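Local coordinates for protein DynE8 (Micromonospora chersina, PDB 4AMP) that probably transfers acyl groups in enediyne polyketide assembly, this chain being the acyltransferase part of a larger multidomain synthase, at residues V53-A58 / L94-P99; I162-R167 / T398-G403; R171-L176 / L343-L348. All coordinates share one frame; numbering follows the deposited sequence. Where two conformers were deposited one is given.

Contact 1. Residues V53-A58 / L94-P99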
ATOM      1  N   VAL A  53       8.901  13.445  20.423  1.00 21.31           N
ATOM      2  CA  VAL A  53       8.352  14.689  19.961  1.00 18.49           C
ATOM      3  C   VAL A  53       6.880  14.452  20.283  1.00 18.94           C
ATOM      4  O   VAL A  53       6.161  13.752  19.552  1.00 17.84           O
ATOM      5  CB  VAL A  53       8.564  14.817  18.427  1.00 17.34           C
ATOM      6  CG1 VAL A  53       7.897  16.111  17.973  1.00 18.45           C
ATOM      7  CG2 VAL A  53      10.053  14.896  18.028  1.00 19.46           C
ATOM      8  N   PRO A  54       6.374  14.967  21.413  1.00 19.51           N
ATOM      9  CA  PRO A  54       5.041  14.475  21.832  1.00 20.90           C
ATOM     10  C   PRO A  54       3.875  14.852  20.937  1.00 20.38           C
ATOM     11  O   PRO A  54       3.081  13.950  20.654  1.00 24.59           O
ATOM     12  CB  PRO A  54       4.848  15.137  23.229  1.00 20.33           C
ATOM     13  CG  PRO A  54       6.302  15.228  23.731  1.00 19.80           C
ATOM     14  CD  PRO A  54       7.088  15.669  22.528  1.00 20.59           C
ATOM     15  N   ALA A  55       3.826  16.099  20.455  1.00 18.92           N
ATOM     16  CA  ALA A  55       2.781  16.615  19.575  1.00 18.04           C
ATOM     17  C   ALA A  55       3.417  16.958  18.193  1.00 16.12           C
ATOM     18  O   ALA A  55       4.455  17.679  18.099  1.00 17.36           O
ATOM     19  CB  ALA A  55       2.158  17.861  20.192  1.00 18.17           C
ATOM     20  N   ARG A  56       2.797  16.446  17.125  1.00 15.83           N
ATOM     21  CA  ARG A  56       3.485  16.419  15.828  0.50 14.11           C
ATOM     22  C   ARG A  56       2.662  16.945  14.686  1.00 15.54           C
ATOM     23  O   ARG A  56       1.444  16.715  14.635  1.00 16.61           O
ATOM     24  CB  ARG A  56       3.951  15.000  15.476  0.50 13.83           C
ATOM     25  CG  ARG A  56       5.161  14.530  16.326  0.50 10.77           C
ATOM     26  CD  ARG A  56       5.510  13.029  15.976  0.50  9.52           C
ATOM     27  NE  ARG A  56       6.412  12.471  17.021  0.50  9.07           N
ATOM     28  CZ  ARG A  56       7.226  11.417  16.801  0.50 10.38           C
ATOM     29  NH1 ARG A  56       7.232  10.830  15.543  0.50  5.13           N
ATOM     30  NH2 ARG A  56       8.043  11.004  17.826  0.50  5.55           N
ATOM     31  N   PHE A  57       3.352  17.610  13.792  1.00 15.45           N
ATOM     32  CA  PHE A  57       2.754  18.078  12.543  1.00 15.73           C
ATOM     33  C   PHE A  57       3.661  17.594  11.431  1.00 15.56           C
ATOM     34  O   PHE A  57       4.911  17.683  11.589  1.00 15.62           O
ATOM     35  CB  PHE A  57       2.751  19.584  12.573  1.00 16.17           C
ATOM     36  CG  PHE A  57       2.527  20.271  11.191  1.00 18.74           C
ATOM     37  CD1 PHE A  57       3.590  20.576  10.328  1.00 15.04           C
ATOM     38  CD2 PHE A  57       1.254  20.666  10.814  1.00 23.00           C
ATOM     39  CE1 PHE A  57       3.439  21.181   9.113  1.00 19.18           C
ATOM     40  CE2 PHE A  57       1.056  21.313   9.563  1.00 21.86           C
ATOM     41  CZ  PHE A  57       2.130  21.573   8.726  1.00 20.42           C
ATOM     42  N   ALA A  58       3.086  17.191  10.283  1.00 15.75           N
ATOM     43  CA  ALA A  58       3.901  16.888   9.112  1.00 13.96           C
ATOM     44  C   ALA A  58       3.080  17.170   7.846  1.00 15.40           C
ATOM     45  O   ALA A  58       1.917  16.799   7.793  1.00 16.91           O
ATOM     46  CB  ALA A  58       4.413  15.395   9.132  1.00 14.56           C
ATOM     47  N   LEU A  94      -1.686  15.860  11.420  1.00 17.17           N
ATOM     48  CA  LEU A  94      -1.466  16.497  12.737  1.00 17.64           C
ATOM     49  C   LEU A  94      -1.887  15.524  13.834  1.00 17.14           C
ATOM     50  O   LEU A  94      -3.028  15.029  13.813  1.00 17.66           O
ATOM     51  CB  LEU A  94      -2.291  17.817  12.774  1.00 18.20           C
ATOM     52  CG  LEU A  94      -2.489  18.464  14.135  1.00 22.77           C
ATOM     53  CD1 LEU A  94      -1.203  19.097  14.625  1.00 23.12           C
ATOM     54  CD2 LEU A  94      -3.552  19.595  13.984  1.00 30.46           C
ATOM     55  N   VAL A  95      -1.013  15.204  14.823  1.00 14.50           N
ATOM     56  CA  VAL A  95      -1.414  14.222  15.852  1.00 16.42           C
ATOM     57  C   VAL A  95      -0.865  14.759  17.147  1.00 18.73           C
ATOM     58  O   VAL A  95       0.336  14.938  17.273  1.00 17.37           O
ATOM     59  CB  VAL A  95      -0.824  12.818  15.586  1.00 15.41           C
ATOM     60  CG1 VAL A  95      -1.177  11.878  16.648  1.00 18.45           C
ATOM     61  CG2 VAL A  95      -1.371  12.226  14.238  1.00 15.56           C
ATOM     62  N   VAL A  96      -1.752  15.034  18.088  1.00 21.05           N
ATOM     63  CA  VAL A  96      -1.339  15.379  19.467  1.00 24.85           C
ATOM     64  C   VAL A  96      -1.778  14.186  20.352  1.00 27.95           C
ATOM     65  O   VAL A  96      -2.949  13.782  20.322  1.00 31.44           O
ATOM     66  CB  VAL A  96      -2.059  16.685  19.922  1.00 25.56           C
ATOM     67  CG1 VAL A  96      -1.682  17.006  21.383  1.00 25.73           C
ATOM     68  CG2 VAL A  96      -1.711  17.852  19.024  1.00 24.35           C
ATOM     69  N   GLY A  97      -0.836  13.559  21.040  1.00 31.12           N
ATOM     70  CA  GLY A  97      -1.123  12.439  21.924  1.00 32.30           C
ATOM     71  C   GLY A  97      -1.171  11.100  21.205  1.00 34.06           C
ATOM     72  O   GLY A  97      -2.053  10.250  21.512  1.00 37.41           O
ATOM     73  N   GLY A  98      -0.301  10.918  20.192  1.00 32.79           N
ATOM     74  CA  GLY A  98      -0.107   9.599  19.484  1.00 25.89           C
ATOM     75  C   GLY A  98       0.850   8.854  20.393  1.00 26.62           C
ATOM     76  O   GLY A  98       1.063   9.287  21.618  1.00 28.30           O
ATOM     77  N   PRO A  99       1.470   7.810  19.912  1.00 24.56           N
ATOM     78  CA  PRO A  99       1.464   7.332  18.523  1.00 22.58           C
ATOM     79  C   PRO A  99       0.158   6.690  18.151  1.00 22.97           C
ATOM     80  O   PRO A  99      -0.618   6.283  19.041  1.00 23.94           O
ATOM     81  CB  PRO A  99       2.548   6.277  18.519  1.00 22.81           C
ATOM     82  CG  PRO A  99       2.552   5.740  19.939  1.00 25.98           C
ATOM     83  CD  PRO A  99       2.362   6.968  20.745  1.00 26.00           C
TER
HETATM   84  O   HOH W   1       1.307  12.601  18.971  1.00 30.27           O
HETATM   85  O   HOH W   2       1.128  14.780  22.189  1.00 41.43           O

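Contact 2. Residues I162-R167 / T398-G403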
ATOM      1  N   ILE A 162      10.934  -1.047   1.645  1.00 13.46           N
ATOM      2  CA  ILE A 162      11.257  -1.695   2.925  1.00 13.89           C
ATOM      3  C   ILE A 162      12.616  -1.152   3.397  1.00 14.76           C
ATOM      4  O   ILE A 162      12.712  -0.811   4.573  1.00 15.14           O
ATOM      5  CB  ILE A 162      11.237  -3.265   2.835  1.00 17.14           C
ATOM      6  CG1 ILE A 162       9.749  -3.726   2.711  1.00 13.66           C
ATOM      7  CG2 ILE A 162      11.841  -3.883   4.096  1.00 16.53           C
ATOM      8  CD1 ILE A 162       9.724  -5.169   2.149  1.00 14.31           C
ATOM      9  N   ARG A 163      13.535  -0.962   2.457  1.00 15.50           N
ATOM     10  CA  ARG A 163      14.888  -0.372   2.899  1.00 17.02           C
ATOM     11  C   ARG A 163      14.665   1.037   3.464  1.00 16.23           C
ATOM     12  O   ARG A 163      15.381   1.416   4.414  1.00 16.91           O
ATOM     13  CB  ARG A 163      15.894  -0.363   1.773  1.00 16.64           C
ATOM     14  CG  ARG A 163      16.371  -1.751   1.488  1.00 20.14           C
ATOM     15  CD  ARG A 163      17.541  -1.730   0.516  1.00 22.36           C
ATOM     16  NE  ARG A 163      17.386  -0.956  -0.726  1.00 27.10           N
ATOM     17  CZ  ARG A 163      16.901  -1.435  -1.900  1.00 29.94           C
ATOM     18  NH1 ARG A 163      16.478  -2.699  -2.021  1.00 27.65           N
ATOM     19  NH2 ARG A 163      16.853  -0.631  -2.951  1.00 30.75           N
ATOM     20  N   TRP A 164      13.737   1.800   2.889  1.00 16.33           N
ATOM     21  CA  TRP A 164      13.364   3.139   3.454  1.00 16.47           C
ATOM     22  C   TRP A 164      12.787   3.026   4.830  1.00 16.04           C
ATOM     23  O   TRP A 164      13.215   3.777   5.742  1.00 14.19           O
ATOM     24  CB  TRP A 164      12.388   3.826   2.523  1.00 16.11           C
ATOM     25  CG  TRP A 164      11.980   5.265   2.942  1.00 14.92           C
ATOM     26  CD1 TRP A 164      10.700   5.690   3.189  1.00 15.02           C
ATOM     27  CD2 TRP A 164      12.805   6.396   3.015  1.00 16.61           C
ATOM     28  NE1 TRP A 164      10.664   7.012   3.402  1.00 15.72           N
ATOM     29  CE2 TRP A 164      11.956   7.485   3.339  1.00 14.26           C
ATOM     30  CE3 TRP A 164      14.188   6.628   2.815  1.00 22.73           C
ATOM     31  CZ2 TRP A 164      12.418   8.813   3.477  1.00 18.64           C
ATOM     32  CZ3 TRP A 164      14.650   7.987   2.988  1.00 20.79           C
ATOM     33  CH2 TRP A 164      13.764   9.021   3.332  1.00 16.88           C
ATOM     34  N   LEU A 165      11.757   2.179   5.033  1.00 14.28           N
ATOM     35  CA  LEU A 165      11.238   1.980   6.407  1.00 15.03           C
ATOM     36  C   LEU A 165      12.336   1.556   7.346  1.00 15.11           C
ATOM     37  O   LEU A 165      12.332   2.009   8.514  1.00 15.13           O
ATOM     38  CB  LEU A 165      10.144   0.874   6.462  1.00 15.51           C
ATOM     39  CG  LEU A 165       8.958   1.253   5.564  1.00 17.63           C
ATOM     40  CD1 LEU A 165       7.943   0.018   5.674  1.00 22.84           C
ATOM     41  CD2 LEU A 165       8.235   2.533   5.916  1.00 16.69           C
ATOM     42  N   ASP A 166      13.261   0.674   6.920  1.00 14.71           N
ATOM     43  CA  ASP A 166      14.392   0.280   7.754  1.00 16.34           C
ATOM     44  C   ASP A 166      15.317   1.489   8.082  1.00 15.24           C
ATOM     45  O   ASP A 166      15.695   1.613   9.293  1.00 15.69           O
ATOM     46  CB  ASP A 166      15.265  -0.786   7.057  1.00 18.41           C
ATOM     47  CG  ASP A 166      14.547  -2.200   6.922  1.00 25.17           C
ATOM     48  OD1 ASP A 166      13.561  -2.487   7.608  1.00 27.29           O
ATOM     49  OD2 ASP A 166      15.059  -3.024   6.128  1.00 32.90           O
ATOM     50  N   ARG A 167      15.626   2.325   7.115  1.00 13.67           N
ATOM     51  CA  ARG A 167      16.484   3.496   7.381  0.50 15.07           C
ATOM     52  C   ARG A 167      15.783   4.393   8.390  1.00 16.31           C
ATOM     53  O   ARG A 167      16.454   5.016   9.203  1.00 15.41           O
ATOM     54  CB  ARG A 167      16.764   4.285   6.131  0.50 15.14           C
ATOM     55  CG  ARG A 167      17.931   5.215   6.299  0.50 18.86           C
ATOM     56  CD  ARG A 167      18.212   5.983   5.063  0.50 22.47           C
ATOM     57  NE  ARG A 167      19.074   7.115   5.392  0.50 20.91           N
ATOM     58  CZ  ARG A 167      19.876   7.720   4.533  0.50 22.12           C
ATOM     59  NH1 ARG A 167      19.965   7.270   3.280  0.50 23.85           N
ATOM     60  NH2 ARG A 167      20.600   8.749   4.924  0.50 21.08           N
ATOM     61  N   THR A 398      14.980  13.302   9.082  1.00 14.81           N
ATOM     62  CA  THR A 398      16.167  13.798   8.401  1.00 12.10           C
ATOM     63  C   THR A 398      16.629  12.994   7.186  1.00 15.17           C
ATOM     64  O   THR A 398      17.259  13.627   6.313  1.00 15.91           O
ATOM     65  CB  THR A 398      17.390  14.060   9.331  1.00 13.42           C
ATOM     66  OG1 THR A 398      17.847  12.812   9.884  1.00 13.46           O
ATOM     67  CG2 THR A 398      17.036  14.987  10.458  1.00 12.81           C
ATOM     68  N   PRO A 399      16.368  11.672   7.114  1.00 14.12           N
ATOM     69  CA  PRO A 399      16.834  11.001   5.898  1.00 17.42           C
ATOM     70  C   PRO A 399      16.192  11.539   4.615  1.00 16.04           C
ATOM     71  O   PRO A 399      16.743  11.287   3.529  1.00 17.97           O
ATOM     72  CB  PRO A 399      16.425   9.542   6.095  1.00 17.58           C
ATOM     73  CG  PRO A 399      16.263   9.349   7.634  1.00 17.33           C
ATOM     74  CD  PRO A 399      15.761  10.715   8.089  1.00 14.48           C
ATOM     75  N   PHE A 400      15.040  12.233   4.720  1.00 15.57           N
ATOM     76  CA  PHE A 400      14.464  12.883   3.520  1.00 15.40           C
ATOM     77  C   PHE A 400      15.317  13.971   2.846  1.00 17.32           C
ATOM     78  O   PHE A 400      15.155  14.273   1.626  1.00 17.98           O
ATOM     79  CB  PHE A 400      13.012  13.392   3.806  1.00 16.26           C
ATOM     80  CG  PHE A 400      12.262  13.789   2.579  1.00 18.41           C
ATOM     81  CD1 PHE A 400      11.582  12.798   1.829  1.00 23.74           C
ATOM     82  CD2 PHE A 400      12.224  15.094   2.195  1.00 15.94           C
ATOM     83  CE1 PHE A 400      10.877  13.171   0.659  1.00 24.62           C
ATOM     84  CE2 PHE A 400      11.480  15.491   1.013  1.00 18.80           C
ATOM     85  CZ  PHE A 400      10.844  14.521   0.284  1.00 20.53           C
ATOM     86  N   PHE A 401      16.259  14.517   3.602  1.00 16.75           N
ATOM     87  CA  PHE A 401      17.065  15.713   3.242  1.00 19.41           C
ATOM     88  C   PHE A 401      18.534  15.351   2.940  1.00 24.28           C
ATOM     89  O   PHE A 401      19.256  16.251   2.430  1.00 28.26           O
ATOM     90  CB  PHE A 401      17.031  16.735   4.389  1.00 19.77           C
ATOM     91  CG  PHE A 401      15.667  17.256   4.596  1.00 20.06           C
ATOM     92  CD1 PHE A 401      15.209  18.258   3.735  1.00 22.95           C
ATOM     93  CD2 PHE A 401      14.787  16.635   5.522  1.00 22.13           C
ATOM     94  CE1 PHE A 401      13.915  18.716   3.802  1.00 25.80           C
ATOM     95  CE2 PHE A 401      13.479  17.084   5.618  1.00 23.55           C
ATOM     96  CZ  PHE A 401      13.033  18.137   4.714  1.00 24.05           C
ATOM     97  N   ALA A 402      18.906  14.096   3.177  1.00 25.73           N
ATOM     98  CA  ALA A 402      20.270  13.544   2.898  1.00 29.79           C
ATOM     99  C   ALA A 402      20.542  13.298   1.415  1.00 32.10           C
ATOM    100  O   ALA A 402      19.674  12.711   0.755  1.00 32.23           O
ATOM    101  CB  ALA A 402      20.495  12.244   3.664  1.00 29.52           C
ATOM    102  N   GLY A 403      21.736  13.708   0.944  1.00 34.24           N
ATOM    103  CA  GLY A 403      22.227  13.404  -0.426  1.00 38.77           C
ATOM    104  C   GLY A 403      21.428  13.946  -1.609  1.00 41.66           C
ATOM    105  O   GLY A 403      21.181  13.234  -2.604  1.00 43.93           O
TER

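Contact 3. Residues R171-L176 / L343-L348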
ATOM      1  N   ARG A 171       8.036   1.521  12.935  1.00 14.43           N
ATOM      2  CA  ARG A 171       7.387   0.536  13.765  1.00 17.08           C
ATOM      3  C   ARG A 171       5.890   0.339  13.445  1.00 15.00           C
ATOM      4  O   ARG A 171       5.020   0.715  14.234  1.00 18.37           O
ATOM      5  CB  ARG A 171       7.536   0.933  15.217  1.00 18.37           C
ATOM      6  CG  ARG A 171       9.003   0.847  15.676  1.00 20.54           C
ATOM      7  CD  ARG A 171       9.127   1.080  17.171  1.00 24.29           C
ATOM      8  NE  ARG A 171       8.658   2.394  17.477  1.00 30.76           N
ATOM      9  CZ  ARG A 171       8.200   2.764  18.654  1.00 34.63           C
ATOM     10  NH1 ARG A 171       8.156   1.887  19.659  1.00 35.13           N
ATOM     11  NH2 ARG A 171       7.783   4.009  18.808  1.00 32.71           N
ATOM     12  N   PRO A 172       5.579  -0.213  12.270  1.00 15.48           N
ATOM     13  CA  PRO A 172       4.148  -0.526  12.035  1.00 15.29           C
ATOM     14  C   PRO A 172       3.662  -1.719  12.861  1.00 16.78           C
ATOM     15  O   PRO A 172       4.499  -2.543  13.342  1.00 16.74           O
ATOM     16  CB  PRO A 172       4.112  -0.927  10.532  1.00 17.11           C
ATOM     17  CG  PRO A 172       5.530  -0.822  10.018  1.00 19.77           C
ATOM     18  CD  PRO A 172       6.460  -0.797  11.271  1.00 17.83           C
ATOM     19  N   VAL A 173       2.335  -1.816  13.028  1.00 15.68           N
ATOM     20  CA  VAL A 173       1.732  -2.922  13.797  1.00 18.13           C
ATOM     21  C   VAL A 173       1.612  -4.209  12.972  1.00 17.99           C
ATOM     22  O   VAL A 173       1.373  -5.251  13.569  1.00 18.81           O
ATOM     23  CB  VAL A 173       0.311  -2.540  14.359  1.00 18.46           C
ATOM     24  CG1 VAL A 173       0.420  -1.343  15.298  1.00 21.62           C
ATOM     25  CG2 VAL A 173      -0.717  -2.253  13.222  1.00 19.15           C
ATOM     26  N   GLY A 174       1.748  -4.144  11.633  1.00 13.97           N
ATOM     27  CA  GLY A 174       1.529  -5.374  10.866  1.00 16.39           C
ATOM     28  C   GLY A 174       1.432  -4.975   9.395  1.00 14.15           C
ATOM     29  O   GLY A 174       1.499  -3.777   9.072  1.00 14.95           O
ATOM     30  N   ALA A 175       1.316  -5.988   8.523  1.00 16.05           N
ATOM     31  CA  ALA A 175       1.330  -5.672   7.082  1.00 15.20           C
ATOM     32  C   ALA A 175       0.347  -6.586   6.425  1.00 16.13           C
ATOM     33  O   ALA A 175       0.043  -7.635   6.964  1.00 17.19           O
ATOM     34  CB  ALA A 175       2.678  -5.870   6.441  1.00 15.01           C
ATOM     35  N   LEU A 176      -0.116  -6.196   5.235  1.00 14.97           N
ATOM     36  CA  LEU A 176      -0.755  -7.176   4.352  1.00 14.79           C
ATOM     37  C   LEU A 176      -0.246  -6.959   2.975  1.00 14.76           C
ATOM     38  O   LEU A 176       0.056  -5.801   2.621  1.00 16.49           O
ATOM     39  CB  LEU A 176      -2.264  -7.034   4.390  1.00 19.78           C
ATOM     40  CG  LEU A 176      -3.074  -5.929   3.748  1.00 18.00           C
ATOM     41  CD1 LEU A 176      -3.140  -6.005   2.187  1.00 18.68           C
ATOM     42  CD2 LEU A 176      -4.543  -5.929   4.277  1.00 17.54           C
ATOM     43  N   LEU A 343      -6.430  -5.940  10.007  1.00 21.14           N
ATOM     44  CA  LEU A 343      -5.343  -4.988  10.280  1.00 21.29           C
ATOM     45  C   LEU A 343      -5.985  -3.773  10.951  1.00 23.56           C
ATOM     46  O   LEU A 343      -6.583  -2.936  10.295  1.00 25.63           O
ATOM     47  CB  LEU A 343      -4.614  -4.665   8.942  1.00 20.92           C
ATOM     48  CG  LEU A 343      -3.280  -3.931   8.957  1.00 23.09           C
ATOM     49  CD1 LEU A 343      -2.199  -4.632   9.866  1.00 23.58           C
ATOM     50  CD2 LEU A 343      -2.868  -3.928   7.505  1.00 23.86           C
ATOM     51  N   ASP A 344      -5.871  -3.716  12.277  1.00 26.15           N
ATOM     52  CA  ASP A 344      -6.446  -2.661  13.094  1.00 26.73           C
ATOM     53  C   ASP A 344      -5.439  -1.525  13.071  1.00 25.76           C
ATOM     54  O   ASP A 344      -4.356  -1.599  13.686  1.00 25.87           O
ATOM     55  CB  ASP A 344      -6.664  -3.171  14.546  1.00 28.43           C
ATOM     56  CG  ASP A 344      -7.193  -2.055  15.514  1.00 35.95           C
ATOM     57  OD1 ASP A 344      -7.615  -0.965  15.078  1.00 40.56           O
ATOM     58  OD2 ASP A 344      -7.177  -2.267  16.746  1.00 41.61           O
ATOM     59  N   ALA A 345      -5.748  -0.483  12.326  1.00 24.74           N
ATOM     60  CA  ALA A 345      -4.752   0.582  12.215  1.00 21.09           C
ATOM     61  C   ALA A 345      -5.430   1.847  11.899  1.00 21.66           C
ATOM     62  O   ALA A 345      -6.315   1.895  11.019  1.00 21.65           O
ATOM     63  CB  ALA A 345      -3.710   0.267  11.092  1.00 22.25           C
ATOM     64  N   ASP A 346      -5.007   2.927  12.566  1.00 19.20           N
ATOM     65  CA  ASP A 346      -5.571   4.224  12.260  1.00 20.12           C
ATOM     66  C   ASP A 346      -5.152   4.768  10.912  1.00 20.80           C
ATOM     67  O   ASP A 346      -5.868   5.574  10.359  1.00 20.71           O
ATOM     68  CB  ASP A 346      -5.114   5.253  13.307  1.00 19.38           C
ATOM     69  CG  ASP A 346      -5.443   4.838  14.732  1.00 27.44           C
ATOM     70  OD1 ASP A 346      -6.623   5.045  15.077  1.00 31.59           O
ATOM     71  OD2 ASP A 346      -4.586   4.309  15.524  1.00 26.24           O
ATOM     72  N   LEU A 347      -3.948   4.401  10.455  1.00 18.82           N
ATOM     73  CA  LEU A 347      -3.375   4.929   9.194  1.00 19.31           C
ATOM     74  C   LEU A 347      -2.707   3.779   8.466  1.00 16.21           C
ATOM     75  O   LEU A 347      -2.057   2.961   9.096  1.00 18.56           O
ATOM     76  CB  LEU A 347      -2.283   5.950   9.616  1.00 21.18           C
ATOM     77  CG  LEU A 347      -1.906   6.882   8.523  1.00 28.59           C
ATOM     78  CD1 LEU A 347      -1.568   8.215   9.194  1.00 31.47           C
ATOM     79  CD2 LEU A 347      -0.693   6.264   8.015  1.00 30.42           C
ATOM     80  N   LEU A 348      -2.876   3.685   7.147  1.00 15.87           N
ATOM     81  CA  LEU A 348      -2.193   2.644   6.401  1.00 13.78           C
ATOM     82  C   LEU A 348      -1.234   3.333   5.415  1.00 13.96           C
ATOM     83  O   LEU A 348      -1.566   4.361   4.844  1.00 15.69           O
ATOM     84  CB  LEU A 348      -3.277   1.877   5.587  1.00 14.58           C
ATOM     85  CG  LEU A 348      -4.199   1.097   6.516  1.00 17.74           C
ATOM     86  CD1 LEU A 348      -5.350   0.720   5.650  1.00 21.13           C
ATOM     87  CD2 LEU A 348      -3.489  -0.173   7.023  1.00 15.59           C
TER

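Contact 1. Residues V53-A58 / L94-P99
Ala55 CB lies against both methyls of Val96, with CG2 the nearer at 4.0 Å. Further along the same face, Leu94 places its CD1 3.6 Å from Arg56 O, and that methyl also reaches Phe57 CB. The two short strands run antiparallel at 177°. Arg56 and Val95 form a hydrogen-bonded pair. Arg56 N donates to Val95 O at 2.9 Å, and Val95 N returns a bond of 2.9 Å to Arg56 O. Where the strands part, water 1 donates to Pro54 O (2.8 Å) and accepts from Gly98 N (2.6 Å).

Arg56 leaves from the opposite face. With CG beside the backbone N (chi1 -73°), its extended chain turns back along its own segment. In one of its two modelled conformers NE reaches a lone pair of Val53 O at 2.8 Å. NH2 forms a salt bridge with Asp395, NH1 bonds to Phe389 O and Val394 O, and Phe389 adds a cation-pi contact.

Strands 7-13 and 84-87 complete the antiparallel sheet, which resembles the linker before the acyltransferase in related synthases. Helices 16-30 and 64-79 pack on the Phe57 and Leu94 face, while helix 379-390 touches Ala58 on the other.

Contact 2. Residues I162-R167 / T398-G403
Pro399 is the residue that meets both side chains reaching out from the last turns of helix 147-167. Its CB sits between them, 3.9 Å from Trp164 CH2 and 3.7 Å from Arg167 NE. No hydrogen bond crosses between the segments, so the contact is one of van der Waals packing.

Trp164 comes in edge first. Its CG is anti to the backbone N (chi1 -176°), which carries the six-membered ring out toward the loop. CH2 at the far rim lies 3.7 Å from both Pro399 C and Phe400 N. Pro399 O and Phe400 CA are also close to the plane of the indole. The ring therefore abuts the peptide between Pro399 and Phe400 and does not stack on it. Trp164 CZ2 approaches the edge of the Phe400 ring, 4.4 Å from Phe400 CD1. The indole NE1 is hydrogen-bonded to Thr385 OG1 of helix 379-390, which helps to fix the turn of the ring.

Arg167 is extended. It runs past Pro399 in the opposite direction, and its NH2 ends 3.7 Å from Ala402 CB. Two conformers were modelled for this exposed side chain, so its far end is less certain than the tryptophan.

The loop opens with a 3-10 turn beginning at Thr398, where Phe401 N bonds to Thr398 O at 3.0 Å. Beyond it, Phe401 packs on helix 35-48, and Phe400 touches strand 7-13. This is surface packing between the end of a long acyltransferase helix and the loop that ends the modelled chain, after helix 379-390. It is consistent with the post-acyltransferase linker of polyketide synthases, which runs back over the acyltransferase and the preceding linker domain.

Contact 3. Residues R171-L176 / L343-L348
Leu343 and Val173 make most of the apolar contact. Leu343 has CG anti to its backbone N (chi1 -168°), and its two methyls spread along the other segment. Leu176 turns its CG between the backbone N and the carbonyl carbon (chi1 74°), and in this pose Leu176 CD2 meets Leu343 CD2 at 4.2 Å, the two side chains crossing at a slant. Leu343 CD1 comes within 4.4 Å of Val173 CG2. That valine methyl, Val173 CG2, also lies 4.5 Å from Ala345 CB.

Side chain also meets backbone. Leu343 CD1 rests against the main chain at Gly174, 3.7 Å from its C and 4.0 Å from Ala175 N. Gly174 has no side chain, which lets the methyl approach so closely. Val173 CG2 in turn is 3.7 Å from Asp344 O.

No hydrogen bond joins the two segments directly. The carbonyls of the loop 343-345 are held from outside instead: Arg366 NH2 bonds to both Leu343 O and Ala345 O, and Arg101 NE bonds to Asp344 O.

The segments do not pair as strands. Leu343 follows directly on helix 336-342, so the contact packs the exit of that helix onto the start of strand 174-177. Strand 102-106 lies between strands 174-177 and 347-350 in the parallel sheet and bonds to Val173 and Gly174, while Leu176 also touches Leu105 of that strand and Phe336, Ala339 and Leu340 of the helix.

The three contacts are separate patches on one chain. Contacts 1 and 3 have centres about 17 Å apart and nearest atoms about 6 Å apart. Leu100 bridges them, touching Val95 in contact 1 and Asp346 in contact 3. Contacts 1 and 2 are about 20 Å apart between centres, and helix 379-390 packs on both. Contacts 2 and 3 are also about 20 Å apart between centres, but helix 147-167 leads into strand 174-177. Contact 3 lies nearest the probable active site: its strand runs into a GxSxG sequence at Gly177, Ser179 and Gly181, consistent with the nucleophile elbow of acyltransferases. A glycerol, probably from crystallisation, lies about 6 Å from the Ala402 side chain.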